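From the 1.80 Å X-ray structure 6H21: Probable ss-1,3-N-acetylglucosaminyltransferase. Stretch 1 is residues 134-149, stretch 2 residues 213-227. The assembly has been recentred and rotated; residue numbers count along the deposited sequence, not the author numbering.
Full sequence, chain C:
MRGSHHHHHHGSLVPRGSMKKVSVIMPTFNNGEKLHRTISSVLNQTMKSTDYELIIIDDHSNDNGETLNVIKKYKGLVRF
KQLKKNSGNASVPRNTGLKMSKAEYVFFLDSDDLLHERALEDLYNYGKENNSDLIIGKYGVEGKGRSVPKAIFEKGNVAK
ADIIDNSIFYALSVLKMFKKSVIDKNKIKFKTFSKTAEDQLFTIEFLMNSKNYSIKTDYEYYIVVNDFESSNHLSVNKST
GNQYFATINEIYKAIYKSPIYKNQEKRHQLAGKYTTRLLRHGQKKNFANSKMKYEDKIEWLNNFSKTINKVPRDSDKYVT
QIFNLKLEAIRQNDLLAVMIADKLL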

# COMPACT_ATOMS: atom_id res chain seq x y z
N LEU C 134 32.47 -22.51 20.70
CA LEU C 134 31.64 -21.51 21.38
C LEU C 134 30.71 -22.24 22.36
O LEU C 134 30.05 -23.18 21.97
CB LEU C 134 30.83 -20.77 20.32
CG LEU C 134 29.87 -19.69 20.82
CD1 LEU C 134 30.61 -18.54 21.48
CD2 LEU C 134 29.01 -19.16 19.68
N ILE C 135 30.68 -21.81 23.63
CA ILE C 135 29.70 -22.33 24.57
C ILE C 135 28.86 -21.17 25.10
O ILE C 135 29.41 -20.14 25.53
CB ILE C 135 30.36 -23.16 25.69
CG1 ILE C 135 31.40 -24.14 25.15
CG2 ILE C 135 29.29 -23.85 26.53
CD1 ILE C 135 32.81 -23.61 25.12
N ILE C 136 27.53 -21.33 25.01
CA ILE C 136 26.59 -20.33 25.41
C ILE C 136 25.87 -20.84 26.65
O ILE C 136 25.22 -21.86 26.60
CB ILE C 136 25.60 -20.01 24.28
CG1 ILE C 136 26.36 -19.77 22.97
CG2 ILE C 136 24.71 -18.84 24.65
CD1 ILE C 136 25.49 -19.75 21.76
N GLY C 137 26.03 -20.10 27.75
CA GLY C 137 25.29 -20.35 28.98
C GLY C 137 24.00 -19.55 29.01
O GLY C 137 23.99 -18.38 28.66
N LYS C 138 22.92 -20.18 29.49
CA LYS C 138 21.64 -19.52 29.67
C LYS C 138 21.81 -18.23 30.48
O LYS C 138 22.50 -18.23 31.50
CB LYS C 138 20.70 -20.46 30.42
CG LYS C 138 19.31 -19.91 30.70
CD LYS C 138 18.35 -20.98 31.17
CE LYS C 138 17.07 -20.40 31.70
NZ LYS C 138 16.17 -21.45 32.22
N TYR C 139 21.14 -17.17 30.04
CA TYR C 139 21.16 -15.86 30.69
C TYR C 139 20.05 -15.82 31.75
O TYR C 139 18.97 -16.37 31.56
CB TYR C 139 20.99 -14.74 29.67
CG TYR C 139 22.10 -14.72 28.64
CD1 TYR C 139 23.39 -14.36 29.01
CD2 TYR C 139 21.89 -15.10 27.33
CE1 TYR C 139 24.44 -14.39 28.11
CE2 TYR C 139 22.92 -15.13 26.42
CZ TYR C 139 24.21 -14.79 26.81
OH TYR C 139 25.24 -14.80 25.92
N GLY C 140 20.37 -15.19 32.89
CA GLY C 140 19.38 -14.68 33.80
C GLY C 140 19.30 -13.17 33.71
O GLY C 140 20.04 -12.54 32.96
N VAL C 141 18.41 -12.59 34.52
CA VAL C 141 18.22 -11.15 34.57
C VAL C 141 18.04 -10.68 36.03
O VAL C 141 17.45 -11.37 36.87
CB VAL C 141 17.05 -10.73 33.67
CG1 VAL C 141 15.70 -10.95 34.36
CG2 VAL C 141 17.20 -9.28 33.24
N GLU C 142 18.58 -9.49 36.30
CA GLU C 142 18.34 -8.74 37.53
C GLU C 142 17.73 -7.39 37.14
O GLU C 142 18.34 -6.59 36.39
CB GLU C 142 19.63 -8.52 38.32
CG GLU C 142 19.38 -8.05 39.74
CD GLU C 142 20.54 -7.30 40.38
OE1 GLU C 142 20.87 -6.21 39.88
OE2 GLU C 142 21.12 -7.81 41.36
N GLY C 143 16.52 -7.13 37.66
CA GLY C 143 15.77 -5.88 37.43
C GLY C 143 14.95 -5.91 36.15
O GLY C 143 15.34 -6.56 35.18
N LYS C 144 13.81 -5.20 36.15
CA LYS C 144 12.98 -4.96 34.96
C LYS C 144 13.78 -4.14 33.93
O LYS C 144 14.71 -3.42 34.28
CB LYS C 144 11.69 -4.23 35.37
N GLY C 145 13.38 -4.26 32.65
CA GLY C 145 14.08 -3.62 31.50
C GLY C 145 14.22 -4.57 30.33
O GLY C 145 13.33 -5.39 30.07
N ARG C 146 15.36 -4.48 29.61
CA ARG C 146 15.73 -5.41 28.54
C ARG C 146 15.53 -6.86 29.02
O ARG C 146 15.95 -7.23 30.13
CB ARG C 146 17.19 -5.18 28.10
N SER C 147 14.84 -7.65 28.17
CA SER C 147 14.80 -9.11 28.24
C SER C 147 16.11 -9.69 27.69
O SER C 147 16.90 -9.00 27.00
CB SER C 147 13.60 -9.65 27.46
N VAL C 148 16.32 -10.98 27.96
CA VAL C 148 17.47 -11.72 27.44
C VAL C 148 16.95 -12.80 26.49
O VAL C 148 15.76 -13.11 26.52
CB VAL C 148 18.33 -12.29 28.60
CG1 VAL C 148 18.90 -11.16 29.45
CG2 VAL C 148 17.57 -13.27 29.48
N PRO C 149 17.80 -13.33 25.56
CA PRO C 149 17.36 -14.36 24.61
C PRO C 149 16.77 -15.58 25.34
O PRO C 149 17.23 -15.90 26.46
CB PRO C 149 18.63 -14.77 23.85
CG PRO C 149 19.56 -13.59 24.01
CD PRO C 149 19.19 -12.92 25.32
N TYR C 213 29.25 -25.47 18.13
CA TYR C 213 28.68 -24.55 19.11
C TYR C 213 27.85 -25.35 20.11
O TYR C 213 27.10 -26.26 19.72
CB TYR C 213 27.83 -23.47 18.44
CG TYR C 213 28.19 -23.10 17.03
CD1 TYR C 213 29.39 -22.49 16.73
CD2 TYR C 213 27.31 -23.33 15.99
CE1 TYR C 213 29.72 -22.14 15.43
CE2 TYR C 213 27.61 -23.00 14.69
CZ TYR C 213 28.81 -22.38 14.41
OH TYR C 213 29.09 -22.04 13.12
N SER C 214 27.97 -25.00 21.39
CA SER C 214 27.28 -25.74 22.46
C SER C 214 26.44 -24.77 23.30
O SER C 214 26.82 -23.63 23.49
CB SER C 214 28.28 -26.51 23.29
OG SER C 214 29.01 -27.41 22.45
N ILE C 215 25.32 -25.27 23.82
CA ILE C 215 24.36 -24.50 24.61
C ILE C 215 24.14 -25.24 25.92
O ILE C 215 23.71 -26.41 25.92
CB ILE C 215 23.03 -24.31 23.85
CG1 ILE C 215 23.22 -23.52 22.55
CG2 ILE C 215 21.98 -23.67 24.75
CD1 ILE C 215 22.13 -23.73 21.54
N LYS C 216 24.37 -24.52 27.03
CA LYS C 216 24.31 -25.09 28.37
C LYS C 216 23.23 -24.32 29.16
O LYS C 216 23.25 -23.10 29.19
CB LYS C 216 25.72 -25.05 28.95
CG LYS C 216 25.96 -25.87 30.21
CD LYS C 216 26.00 -27.36 29.99
CE LYS C 216 26.72 -28.10 31.10
NZ LYS C 216 25.86 -28.27 32.30
N THR C 217 22.31 -25.06 29.80
CA THR C 217 21.04 -24.50 30.30
C THR C 217 20.72 -24.92 31.75
O THR C 217 19.63 -24.60 32.24
CB THR C 217 19.89 -24.93 29.39
OG1 THR C 217 19.74 -26.35 29.45
CG2 THR C 217 20.08 -24.52 27.94
N ASP C 218 21.63 -25.62 32.43
CA ASP C 218 21.34 -26.23 33.73
C ASP C 218 21.07 -25.16 34.79
O ASP C 218 20.21 -25.34 35.65
CB ASP C 218 22.48 -27.14 34.20
CG ASP C 218 22.68 -28.35 33.31
OD1 ASP C 218 23.12 -28.17 32.15
OD2 ASP C 218 22.38 -29.48 33.78
N TYR C 219 21.80 -24.04 34.71
CA TYR C 219 21.60 -22.88 35.60
C TYR C 219 21.50 -21.61 34.75
O TYR C 219 21.79 -21.63 33.55
CB TYR C 219 22.75 -22.75 36.60
CG TYR C 219 22.96 -23.97 37.46
CD1 TYR C 219 23.71 -25.04 37.00
CD2 TYR C 219 22.37 -24.09 38.71
CE1 TYR C 219 23.89 -26.18 37.75
CE2 TYR C 219 22.53 -25.23 39.48
CZ TYR C 219 23.29 -26.28 39.00
OH TYR C 219 23.49 -27.42 39.71
N GLU C 220 21.08 -20.51 35.38
CA GLU C 220 21.25 -19.20 34.77
C GLU C 220 22.68 -18.74 35.06
O GLU C 220 22.97 -18.20 36.12
CB GLU C 220 20.19 -18.22 35.30
CG GLU C 220 18.76 -18.58 34.91
CD GLU C 220 17.71 -17.56 35.33
OE1 GLU C 220 18.02 -16.70 36.17
OE2 GLU C 220 16.59 -17.63 34.82
N TYR C 221 23.58 -19.02 34.11
CA TYR C 221 25.02 -18.94 34.33
C TYR C 221 25.53 -17.50 34.27
O TYR C 221 26.53 -17.19 34.90
CB TYR C 221 25.76 -19.77 33.28
CG TYR C 221 25.69 -21.26 33.47
CD1 TYR C 221 26.32 -21.87 34.54
CD2 TYR C 221 25.00 -22.06 32.57
CE1 TYR C 221 26.28 -23.24 34.71
CE2 TYR C 221 24.94 -23.44 32.73
CZ TYR C 221 25.59 -24.03 33.80
OH TYR C 221 25.54 -25.38 33.98
N TYR C 222 24.87 -16.65 33.47
CA TYR C 222 25.26 -15.25 33.30
C TYR C 222 24.04 -14.36 33.58
O TYR C 222 23.04 -14.49 32.89
CB TYR C 222 25.80 -15.01 31.89
CG TYR C 222 26.40 -13.64 31.69
CD1 TYR C 222 25.61 -12.50 31.66
CD2 TYR C 222 27.76 -13.48 31.52
CE1 TYR C 222 26.17 -11.24 31.50
CE2 TYR C 222 28.33 -12.24 31.34
CZ TYR C 222 27.53 -11.11 31.32
OH TYR C 222 28.10 -9.89 31.16
N ILE C 223 24.14 -13.49 34.59
CA ILE C 223 23.03 -12.66 35.02
C ILE C 223 23.24 -11.25 34.48
O ILE C 223 24.19 -10.57 34.86
CB ILE C 223 22.89 -12.69 36.56
CG1 ILE C 223 22.72 -14.12 37.08
CG2 ILE C 223 21.75 -11.80 37.01
CD1 ILE C 223 23.29 -14.33 38.47
N VAL C 224 22.34 -10.83 33.57
CA VAL C 224 22.35 -9.52 32.98
C VAL C 224 21.65 -8.57 33.95
O VAL C 224 20.51 -8.77 34.28
CB VAL C 224 21.67 -9.53 31.59
CG1 VAL C 224 21.54 -8.12 31.03
CG2 VAL C 224 22.40 -10.44 30.60
N VAL C 225 22.36 -7.55 34.45
CA VAL C 225 21.71 -6.62 35.35
C VAL C 225 21.32 -5.37 34.56
O VAL C 225 22.13 -4.81 33.81
CB VAL C 225 22.54 -6.29 36.61
CG1 VAL C 225 23.35 -7.47 37.11
CG2 VAL C 225 23.42 -5.07 36.45
N ASN C 226 20.07 -4.96 34.74
CA ASN C 226 19.47 -3.79 34.12
C ASN C 226 19.45 -2.65 35.14
O ASN C 226 19.01 -2.85 36.28
CB ASN C 226 18.05 -4.07 33.62
CG ASN C 226 18.00 -5.14 32.55
OD1 ASN C 226 18.85 -5.18 31.66
ND2 ASN C 226 17.01 -6.01 32.61
N ASP C 227 19.93 -1.48 34.72
CA ASP C 227 19.90 -0.25 35.52
C ASP C 227 19.03 0.78 34.79
O ASP C 227 17.83 0.87 35.07
CB ASP C 227 21.31 0.29 35.78
CG ASP C 227 21.99 0.89 34.55
O HOH W 1 16.81 -14.30 35.85

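The two stretches lie side by side as parallel β-strands, paired first from Leu 134 with Tyr 213 to Gly 137 with Lys 216, then from Tyr 139 with Tyr 222 to Glu 142 with Val 225. In such a ladder one residue's NH and CO reach different partners: Ile 136 N donates to Ser 214 O (2.8 Å), while Ile 136 O accepts from Lys 216 N (2.8 Å). The second ladder repeats this at Gly 140, whose N donates to Tyr 222 O (2.8 Å) and whose O accepts from Val 224 N (2.9 Å). Between the ladders stretch 2 bulges by four residues, and Lys 138 O holds the join, accepting from Tyr 221 N (2.9 Å) and, weakly, from Tyr 222 N (3.5 Å).

Apolar side chains meet at several points along the sheet. The edge of the Tyr 139 ring is turned toward the face of Tyr 222 in an offset edge-to-face pair, an arrangement that brings weakly positive ring hydrogens toward the π cloud, and Val 148 CG1 packs on Val 224 CG2 (3.8 Å).

Polar groups finish the contact. A water accepts from Val 141 N and donates to Glu 220 OE1, both at 2.7 Å. Gly 140 leaves room for that carboxylate: a CB there would clash with OE1. Asn 226 suits the loop because its amide ND2 carries two hydrogens, bonding Gly 143 O (3.1 Å) and Arg 146 O (3.0 Å).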